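Local coordinates for protein Ufm1-specific protease (Caenorhabditis elegans, PDB 5EJJ) that cleaves, as a thiol protease, the peptide bond at the C-terminal glycine of the ubiquitin-like modifier Ufm1, removing it from target proteins, at residues 2-7 / 44-49; 39-44 / 74-79; 96-101 / 111-116. All coordinates share one frame; numbering follows the deposited sequence.

Interaction 1: 2-7 / 44-49; sequences ELWFID and KQVIHV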
loop_
_atom_site.group_PDB
_atom_site.type_symbol
_atom_site.label_atom_id
_atom_site.label_comp_id
_atom_site.label_asym_id
_atom_site.label_seq_id
_atom_site.Cartn_x
_atom_site.Cartn_y
_atom_site.Cartn_z
ATOM N N GLU A 2 -4.889 22.920 24.058
ATOM C CA GLU A 2 -4.544 22.844 22.648
ATOM C C GLU A 2 -5.232 21.600 22.087
ATOM O O GLU A 2 -5.320 20.575 22.762
ATOM C CB GLU A 2 -3.024 22.742 22.498
ATOM C CG GLU A 2 -2.410 21.715 23.453
ATOM C CD GLU A 2 -0.894 21.587 23.331
ATOM O OE1 GLU A 2 -0.356 20.532 23.734
ATOM O OE2 GLU A 2 -0.234 22.532 22.850
ATOM N N LEU A 3 -5.738 21.684 20.865
ATOM C CA LEU A 3 -6.460 20.551 20.300
ATOM C C LEU A 3 -5.578 19.646 19.463
ATOM O O LEU A 3 -4.998 20.074 18.470
ATOM C CB LEU A 3 -7.604 21.020 19.412
ATOM C CG LEU A 3 -8.701 21.836 20.061
ATOM C CD1 LEU A 3 -9.835 21.990 19.052
ATOM C CD2 LEU A 3 -9.129 21.146 21.367
ATOM N N TRP A 4 -5.513 18.387 19.860
ATOM C CA TRP A 4 -4.898 17.367 19.052
ATOM C C TRP A 4 -5.985 16.529 18.451
ATOM O O TRP A 4 -7.056 16.392 19.024
ATOM C CB TRP A 4 -3.984 16.504 19.899
ATOM C CG TRP A 4 -2.702 17.177 20.135
ATOM C CD1 TRP A 4 -2.452 18.158 21.040
ATOM C CD2 TRP A 4 -1.487 16.959 19.427
ATOM N NE1 TRP A 4 -1.146 18.554 20.960
ATOM C CE2 TRP A 4 -0.525 17.834 19.975
ATOM C CE3 TRP A 4 -1.106 16.093 18.394
ATOM C CZ2 TRP A 4 0.795 17.879 19.523
ATOM C CZ3 TRP A 4 0.204 16.134 17.949
ATOM C CH2 TRP A 4 1.140 17.024 18.517
ATOM N N PHE A 5 -5.704 15.981 17.281
ATOM C CA PHE A 5 -6.642 15.133 16.592
ATOM C C PHE A 5 -6.015 13.782 16.378
ATOM O O PHE A 5 -4.811 13.672 16.154
ATOM C CB PHE A 5 -7.028 15.773 15.273
ATOM C CG PHE A 5 -7.701 17.098 15.445
ATOM C CD1 PHE A 5 -6.952 18.247 15.700
ATOM C CD2 PHE A 5 -9.094 17.198 15.384
ATOM C CE1 PHE A 5 -7.577 19.478 15.886
ATOM C CE2 PHE A 5 -9.722 18.417 15.558
ATOM C CZ PHE A 5 -8.962 19.563 15.813
ATOM N N ILE A 6 -6.836 12.748 16.470
ATOM C CA ILE A 6 -6.353 11.392 16.322
ATOM C C ILE A 6 -7.430 10.510 15.689
ATOM O O ILE A 6 -8.636 10.784 15.800
ATOM C CB ILE A 6 -5.929 10.852 17.685
ATOM C CG1 ILE A 6 -5.194 9.527 17.549
ATOM C CG2 ILE A 6 -7.116 10.768 18.614
ATOM C CD1 ILE A 6 -4.679 9.001 18.880
ATOM N N ASP A 7 -6.996 9.472 14.981
ATOM C CA ASP A 7 -7.933 8.466 14.523
ATOM C C ASP A 7 -7.871 7.296 15.494
ATOM O O ASP A 7 -7.042 6.386 15.331
ATOM C CB ASP A 7 -7.592 8.036 13.109
ATOM C CG ASP A 7 -8.629 7.102 12.498
ATOM O OD1 ASP A 7 -9.264 6.317 13.238
ATOM O OD2 ASP A 7 -8.790 7.144 11.252
ATOM N N LYS A 44 -0.970 19.494 14.939
ATOM C CA LYS A 44 -1.386 18.722 16.098
ATOM C C LYS A 44 -2.313 17.583 15.718
ATOM O O LYS A 44 -3.406 17.447 16.278
ATOM C CB LYS A 44 -2.012 19.624 17.138
ATOM C CG LYS A 44 -0.990 20.498 17.808
ATOM C CD LYS A 44 -1.634 21.426 18.817
ATOM C CE LYS A 44 -0.658 21.808 19.923
ATOM N NZ LYS A 44 0.341 22.823 19.493
ATOM N N GLN A 45 -1.848 16.775 14.756
ATOM C CA GLN A 45 -2.624 15.680 14.186
ATOM C C GLN A 45 -1.845 14.365 14.251
ATOM O O GLN A 45 -0.813 14.237 13.629
ATOM C CB GLN A 45 -2.988 16.010 12.740
ATOM C CG GLN A 45 -3.886 14.991 12.111
ATOM C CD GLN A 45 -4.003 15.187 10.633
ATOM O OE1 GLN A 45 -3.030 15.502 9.967
ATOM N NE2 GLN A 45 -5.200 15.002 10.103
ATOM N N VAL A 46 -2.323 13.393 15.015
ATOM C CA VAL A 46 -1.595 12.138 15.161
ATOM C C VAL A 46 -1.817 11.271 13.936
ATOM O O VAL A 46 -2.937 11.105 13.519
ATOM C CB VAL A 46 -2.071 11.376 16.420
ATOM C CG1 VAL A 46 -1.478 9.998 16.462
ATOM C CG2 VAL A 46 -1.702 12.144 17.676
ATOM N N ILE A 47 -0.775 10.704 13.347
ATOM C CA ILE A 47 -0.989 9.887 12.155
ATOM C C ILE A 47 -0.767 8.401 12.415
ATOM O O ILE A 47 -1.470 7.575 11.854
ATOM C CB ILE A 47 -0.110 10.346 10.969
ATOM C CG1 ILE A 47 -0.392 11.799 10.635
ATOM C CG2 ILE A 47 -0.369 9.520 9.742
ATOM C CD1 ILE A 47 -1.787 12.044 10.241
ATOM N N HIS A 48 0.210 8.062 13.252
ATOM C CA HIS A 48 0.563 6.663 13.522
ATOM C C HIS A 48 0.727 6.421 15.012
ATOM O O HIS A 48 1.555 7.055 15.653
ATOM C CB HIS A 48 1.892 6.281 12.876
ATOM C CG HIS A 48 1.916 6.397 11.384
ATOM N ND1 HIS A 48 1.176 5.578 10.559
ATOM C CD2 HIS A 48 2.628 7.212 10.568
ATOM C CE1 HIS A 48 1.406 5.904 9.298
ATOM N NE2 HIS A 48 2.285 6.892 9.275
ATOM N N VAL A 49 -0.045 5.500 15.574
ATOM C CA VAL A 49 0.215 5.067 16.929
ATOM C C VAL A 49 0.846 3.682 16.884
ATOM O O VAL A 49 0.230 2.713 16.447
ATOM C CB VAL A 49 -1.047 5.078 17.770
ATOM C CG1 VAL A 49 -0.734 4.588 19.159
ATOM C CG2 VAL A 49 -1.604 6.484 17.830
HETATM O O HOH W 1 -4.542 8.775 13.564
#
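Lys44 lies over one face of the Trp4 indole, its CB above the centre of the ring system and its CA 3.6 Å from the centroid of the six-membered ring, 15° off the ring normal, a CH-pi contact. The lysine chain crosses the indole at about a right angle, CG over CE2 and CZ2, and bends at its last torsion so that NZ reaches Glu2 OE2 at 3.4 Å in a long, weak salt bridge. The Glu2 carboxylate stands at the indole edge, in the plane of the ring, where OE1 takes a weak hydrogen bond from Trp4 NE1; one acid thus meets both the lysine and the indole N-H. Two backbone bonds set this register: Phe5 N donates to Lys44 O (2.9 Å), and Val46 N donates almost straight to Phe5 O (2.8 Å, 173°). Strands 4-6 and 45-49 run roughly parallel, 31° between their directions. Beyond the bridge Ile6 and Val46 lie side by side, CG1 of Ile6 3.8 Å from CB of Val46, and a water joins Asp7 N to Val46 O. Lys44 and Gln45 both face Arg40 in a G1 beta bulge, and Gln45 OE1 bonds Arg40. The pairing sets strand 4-6 between strand 45-53 and strand 117-119, with Trp4 edge-to-face with Phe93, and with Asp7 as N-cap of helix 8-19.

Interaction 2: 39-44 / 74-79; sequences GRKARK and ELVGNL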
loop_
_atom_site.group_PDB
_atom_site.type_symbol
_atom_site.label_atom_id
_atom_site.label_comp_id
_atom_site.label_asym_id
_atom_site.label_seq_id
_atom_site.Cartn_x
_atom_site.Cartn_y
_atom_site.Cartn_z
ATOM N N GLY A 39 3.239 11.883 14.293
ATOM C CA GLY A 39 2.235 12.787 13.789
ATOM C C GLY A 39 2.771 14.040 13.158
ATOM O O GLY A 39 3.985 14.248 13.087
ATOM N N ARG A 40 1.847 14.867 12.680
ATOM C CA ARG A 40 2.165 16.153 12.101
ATOM C C ARG A 40 2.111 17.226 13.200
ATOM O O ARG A 40 1.043 17.744 13.538
ATOM C CB ARG A 40 1.194 16.454 10.965
ATOM C CG ARG A 40 1.246 15.437 9.829
ATOM C CD ARG A 40 0.142 15.660 8.777
ATOM N NE ARG A 40 0.271 14.697 7.684
ATOM C CZ ARG A 40 -0.748 14.091 7.083
ATOM N NH1 ARG A 40 -1.990 14.341 7.469
ATOM N NH2 ARG A 40 -0.522 13.242 6.087
ATOM N N LYS A 41 3.280 17.538 13.758
ATOM C CA LYS A 41 3.419 18.367 14.953
ATOM C C LYS A 41 2.812 19.744 14.842
ATOM O O LYS A 41 2.269 20.249 15.803
ATOM C CB LYS A 41 4.892 18.505 15.327
ATOM C CG LYS A 41 5.152 19.048 16.717
ATOM C CD LYS A 41 6.492 18.518 17.191
ATOM C CE LYS A 41 7.219 19.454 18.145
ATOM N NZ LYS A 41 8.702 19.221 18.005
ATOM N N ALA A 42 2.908 20.370 13.682
ATOM C CA ALA A 42 2.412 21.738 13.561
ATOM C C ALA A 42 0.903 21.755 13.688
ATOM O O ALA A 42 0.352 22.544 14.459
ATOM C CB ALA A 42 2.834 22.357 12.248
ATOM N N ARG A 43 0.234 20.868 12.951
ATOM C CA ARG A 43 -1.225 20.861 12.968
ATOM C C ARG A 43 -1.820 19.940 14.023
ATOM O O ARG A 43 -3.015 19.682 14.016
ATOM C CB ARG A 43 -1.828 20.601 11.581
ATOM C CG ARG A 43 -1.630 19.236 11.041
ATOM C CD ARG A 43 -2.037 19.231 9.580
ATOM N NE ARG A 43 -3.446 18.906 9.366
ATOM C CZ ARG A 43 -3.888 18.241 8.296
ATOM N NH1 ARG A 43 -3.022 17.838 7.370
ATOM N NH2 ARG A 43 -5.184 17.976 8.141
ATOM N N LYS A 44 -0.970 19.494 14.939
ATOM C CA LYS A 44 -1.386 18.722 16.098
ATOM C C LYS A 44 -2.313 17.583 15.718
ATOM O O LYS A 44 -3.406 17.447 16.278
ATOM C CB LYS A 44 -2.012 19.624 17.138
ATOM C CG LYS A 44 -0.990 20.498 17.808
ATOM C CD LYS A 44 -1.634 21.426 18.817
ATOM C CE LYS A 44 -0.658 21.808 19.923
ATOM N NZ LYS A 44 0.341 22.823 19.493
ATOM N N GLU A 74 6.690 13.222 12.533
ATOM C CA GLU A 74 7.718 12.948 13.524
ATOM C C GLU A 74 7.110 12.452 14.822
ATOM O O GLU A 74 5.895 12.431 14.989
ATOM C CB GLU A 74 8.487 14.222 13.809
ATOM C CG GLU A 74 7.653 15.254 14.491
ATOM C CD GLU A 74 8.266 16.624 14.383
ATOM O OE1 GLU A 74 7.802 17.424 13.528
ATOM O OE2 GLU A 74 9.223 16.904 15.148
ATOM N N LEU A 75 7.975 12.055 15.738
ATOM C CA LEU A 75 7.594 11.717 17.102
ATOM C C LEU A 75 6.903 12.886 17.781
ATOM O O LEU A 75 7.468 13.963 17.871
ATOM C CB LEU A 75 8.876 11.404 17.862
ATOM C CG LEU A 75 8.839 10.582 19.130
ATOM C CD1 LEU A 75 8.765 11.547 20.249
ATOM C CD2 LEU A 75 7.634 9.649 19.080
ATOM N N VAL A 76 5.682 12.680 18.261
ATOM C CA VAL A 76 4.943 13.760 18.937
ATOM C C VAL A 76 4.609 13.384 20.369
ATOM O O VAL A 76 4.293 14.259 21.158
ATOM C CB VAL A 76 3.620 14.211 18.205
ATOM C CG1 VAL A 76 3.911 15.033 16.963
ATOM C CG2 VAL A 76 2.750 13.018 17.869
ATOM N N GLY A 77 4.693 12.097 20.703
ATOM C CA GLY A 77 4.394 11.649 22.051
ATOM C C GLY A 77 4.575 10.155 22.235
ATOM O O GLY A 77 5.017 9.453 21.326
ATOM N N ASN A 78 4.235 9.663 23.421
ATOM C CA ASN A 78 4.238 8.224 23.705
ATOM C C ASN A 78 2.974 7.829 24.456
ATOM O O ASN A 78 2.078 8.644 24.684
ATOM C CB ASN A 78 5.452 7.806 24.538
ATOM C CG ASN A 78 5.688 8.721 25.770
ATOM O OD1 ASN A 78 4.778 9.419 26.255
ATOM N ND2 ASN A 78 6.929 8.725 26.262
ATOM N N LEU A 79 2.901 6.574 24.862
ATOM C CA LEU A 79 1.668 6.117 25.461
ATOM C C LEU A 79 1.933 5.218 26.647
ATOM O O LEU A 79 2.938 4.511 26.687
ATOM C CB LEU A 79 0.772 5.436 24.411
ATOM C CG LEU A 79 1.255 4.112 23.806
ATOM C CD1 LEU A 79 0.716 2.921 24.571
ATOM C CD2 LEU A 79 0.869 4.017 22.346
HETATM O O HOH W 2 5.600 17.308 11.933
#
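Gly39 and Glu74 form an antiparallel, hydrogen-bonded pair whose CA atoms are 5.5 Å apart. Gly39 N donates to Glu74 O over 2.8 Å, and Glu74 N returns a straighter bond to Gly39 O over 2.9 Å (169°); both donors lie in the plane of the carbonyl they meet. Past this pair the segments diverge: 39-44 turns off toward strand 45-53, while 74-79 continues as a strand, with a classic beta bulge where Val76 and Gly77 both face Val37. Strands 33-40 and 74-81 are the two inner strands of the mixed four-stranded sheet in the N-terminal MPN domain, and the pair sits where the first of them ends. Val76 sets CG2 against the backbone of Gly39, 3.8 Å from its N, and CG1 against Lys41 CA. Glu74 holds CG in the crowded position between N and the carbonyl carbon (chi1 67°), from which the extended chain obliquely crosses that of Lys41. The carboxylate lies along the lysine methylenes, OE1 3.6 Å from Lys41 CB, and OE2 makes a long salt bridge of 3.7 Å to Lys41 NZ. A water accepts from Lys41 N and donates to Glu74 OE1 (2.7 Å). An alanine in place of Glu74 would remove the carboxylate, and the water link and long ion pair would probably be lost, leaving Lys41 less well held. Deeper in the sheet, Asn78 bonds Thr94 OG1 and Leu88 O.

Interaction 3: 96-101 / 111-116; sequences QLTSRM and LDMNVM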
loop_
_atom_site.group_PDB
_atom_site.type_symbol
_atom_site.label_atom_id
_atom_site.label_comp_id
_atom_site.label_asym_id
_atom_site.label_seq_id
_atom_site.Cartn_x
_atom_site.Cartn_y
_atom_site.Cartn_z
ATOM N N GLN A 96 -3.027 8.254 27.720
ATOM C CA GLN A 96 -3.362 7.347 28.806
ATOM C C GLN A 96 -4.326 6.300 28.293
ATOM O O GLN A 96 -5.344 6.623 27.689
ATOM C CB GLN A 96 -3.938 8.118 29.983
ATOM C CG GLN A 96 -2.954 9.130 30.552
ATOM C CD GLN A 96 -1.660 8.482 31.008
ATOM O OE1 GLN A 96 -1.644 7.327 31.451
ATOM N NE2 GLN A 96 -0.561 9.223 30.898
ATOM N N LEU A 97 -3.982 5.041 28.496
ATOM C CA LEU A 97 -4.740 3.959 27.893
ATOM C C LEU A 97 -4.996 2.840 28.885
ATOM O O LEU A 97 -4.248 2.676 29.851
ATOM C CB LEU A 97 -3.979 3.384 26.701
ATOM C CG LEU A 97 -3.677 4.261 25.495
ATOM C CD1 LEU A 97 -3.066 3.398 24.397
ATOM C CD2 LEU A 97 -4.926 4.968 25.012
ATOM N N THR A 98 -6.050 2.069 28.640
ATOM C CA THR A 98 -6.355 0.904 29.451
ATOM C C THR A 98 -6.553 -0.271 28.510
ATOM O O THR A 98 -6.857 -0.072 27.325
ATOM C CB THR A 98 -7.647 1.097 30.241
ATOM O OG1 THR A 98 -8.769 0.870 29.378
ATOM C CG2 THR A 98 -7.721 2.510 30.813
ATOM N N SER A 99 -6.393 -1.490 29.024
ATOM C CA SER A 99 -6.564 -2.680 28.193
ATOM C C SER A 99 -8.043 -2.928 27.919
ATOM O O SER A 99 -8.407 -3.570 26.923
ATOM C CB SER A 99 -5.926 -3.898 28.853
ATOM O OG SER A 99 -4.508 -3.860 28.750
ATOM N N ARG A 100 -8.886 -2.415 28.818
ATOM C CA ARG A 100 -10.333 -2.467 28.655
ATOM C C ARG A 100 -10.640 -1.693 27.386
ATOM O O ARG A 100 -11.167 -2.241 26.413
ATOM C CB ARG A 100 -11.035 -1.803 29.857
ATOM C CG ARG A 100 -12.408 -2.387 30.240
ATOM C CD ARG A 100 -13.489 -1.305 30.447
ATOM N NE ARG A 100 -13.108 -0.256 31.407
ATOM C CZ ARG A 100 -13.901 0.751 31.811
ATOM N NH1 ARG A 100 -15.149 0.861 31.356
ATOM N NH2 ARG A 100 -13.452 1.657 32.683
ATOM N N MET A 101 -10.270 -0.413 27.422
ATOM C CA MET A 101 -10.500 0.540 26.347
ATOM C C MET A 101 -10.046 -0.005 25.005
ATOM O O MET A 101 -10.782 0.035 24.012
ATOM C CB MET A 101 -9.732 1.814 26.672
ATOM C CG MET A 101 -9.657 2.836 25.570
ATOM S SD MET A 101 -8.211 3.872 25.845
ATOM C CE MET A 101 -8.542 4.531 27.476
ATOM N N LEU A 111 -11.746 9.309 25.104
ATOM C CA LEU A 111 -11.889 10.744 25.207
ATOM C C LEU A 111 -11.841 11.263 26.639
ATOM O O LEU A 111 -11.403 12.390 26.861
ATOM C CB LEU A 111 -13.171 11.186 24.539
ATOM C CG LEU A 111 -13.138 10.909 23.045
ATOM C CD1 LEU A 111 -14.498 11.300 22.429
ATOM C CD2 LEU A 111 -11.939 11.631 22.370
ATOM N N ASP A 112 -12.288 10.448 27.598
ATOM C CA ASP A 112 -12.381 10.855 29.008
ATOM C C ASP A 112 -11.026 10.826 29.676
ATOM O O ASP A 112 -10.742 11.606 30.593
ATOM C CB ASP A 112 -13.289 9.908 29.784
ATOM C CG ASP A 112 -14.732 10.007 29.351
ATOM O OD1 ASP A 112 -15.182 9.116 28.580
ATOM O OD2 ASP A 112 -15.408 10.981 29.782
ATOM N N MET A 113 -10.201 9.897 29.218
ATOM C CA MET A 113 -8.864 9.743 29.742
ATOM C C MET A 113 -7.857 10.715 29.106
ATOM O O MET A 113 -6.734 10.863 29.608
ATOM C CB MET A 113 -8.419 8.311 29.515
ATOM C CG MET A 113 -7.586 7.756 30.619
ATOM S SD MET A 113 -8.452 6.384 31.356
ATOM C CE MET A 113 -9.879 7.258 32.025
ATOM N N ASN A 114 -8.250 11.368 28.006
ATOM C CA ASN A 114 -7.322 12.205 27.223
ATOM C C ASN A 114 -7.954 13.510 26.698
ATOM O O ASN A 114 -8.185 13.672 25.489
ATOM C CB ASN A 114 -6.667 11.393 26.083
ATOM C CG ASN A 114 -5.990 10.103 26.582
ATOM O OD1 ASN A 114 -4.809 10.099 26.966
ATOM N ND2 ASN A 114 -6.744 9.004 26.576
ATOM N N VAL A 115 -8.191 14.449 27.617
ATOM C CA VAL A 115 -9.048 15.614 27.344
ATOM C C VAL A 115 -8.648 16.483 26.144
ATOM O O VAL A 115 -9.517 17.069 25.487
ATOM C CB VAL A 115 -9.290 16.513 28.609
ATOM C CG1 VAL A 115 -9.689 15.671 29.787
ATOM C CG2 VAL A 115 -8.071 17.319 28.944
ATOM N N MET A 116 -7.359 16.578 25.843
ATOM C CA MET A 116 -6.986 17.457 24.751
ATOM C C MET A 116 -7.096 16.811 23.367
ATOM O O MET A 116 -6.944 17.488 22.352
ATOM C CB MET A 116 -5.641 18.160 24.982
ATOM C CG MET A 116 -4.419 17.280 25.111
ATOM S SD MET A 116 -2.915 18.296 24.966
ATOM C CE MET A 116 -1.661 17.163 25.582
#
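The side-chain amide of Asn114 lies against the backbone of Gln96 and pairs with it twice. OD1 accepts from Gln96 N on a lone pair, a nearly straight bond of 2.7 Å (174°), and ND2 donates to Gln96 O at 3.0 Å, using a lone pair of that carbonyl, with the acceptor only 3° out of the amide plane. Two bonds to the N-H and C=O of one residue fix the rotation of the group and tell its oxygen from its nitrogen, as a flipped amide would set like against like at both ends. CG of Asn114 is anti to the carbonyl carbon, beside the backbone N (chi1 -54°), which turns the amide toward the strand. ND2 also bonds Phe110 O, so this buried amide ties strand 94-97 to the end of helix 107-113. Met113 packs next to it: its CG rests on Gln96 CB at 3.7 Å, and the chain, bent at chi2 and chi3, carries SD to 4.0 Å from Thr98 CG2, which it meets at about a right angle. Met101 CE approaches the root of the same side chain, 4.3 Å from Met113 CB. Thr98 accepts from Met101 N through OG1 (2.8 Å), an N-cap bond that begins helix 99-104 just after the strand. Met101 also touches Phe110. By meeting both the N-H and the C=O of Gln96, the asparagine amide bonds strand 94-97 much as a neighbouring strand's backbone would, at an outermost strand, within this chain, of the four-stranded sheet of the MPN domain.

All three contacts belong to the N-terminal MPN part of the chain and lie away from the probable catalytic residues Cys396, Asp520 and His522. Interactions 1 and 2, with centres about 7 Å apart, share Lys44 and touch through Gln45 O and Arg40 N (2.9 Å, probably hydrogen-bonded) and through Trp4 CH2 against Val76 CG1 (3.7 Å). Interaction 3 is centred about 14 Å from interaction 1; Trp4 N probably bonds Met116 O there (3.0 Å). Interactions 2 and 3, about 17 Å apart between centres, meet through Leu79 CD1 and Leu97 CD1 (3.8 Å) on neighbouring strands. Together they span the four-stranded sheet from strand 45-53 to strand 94-97.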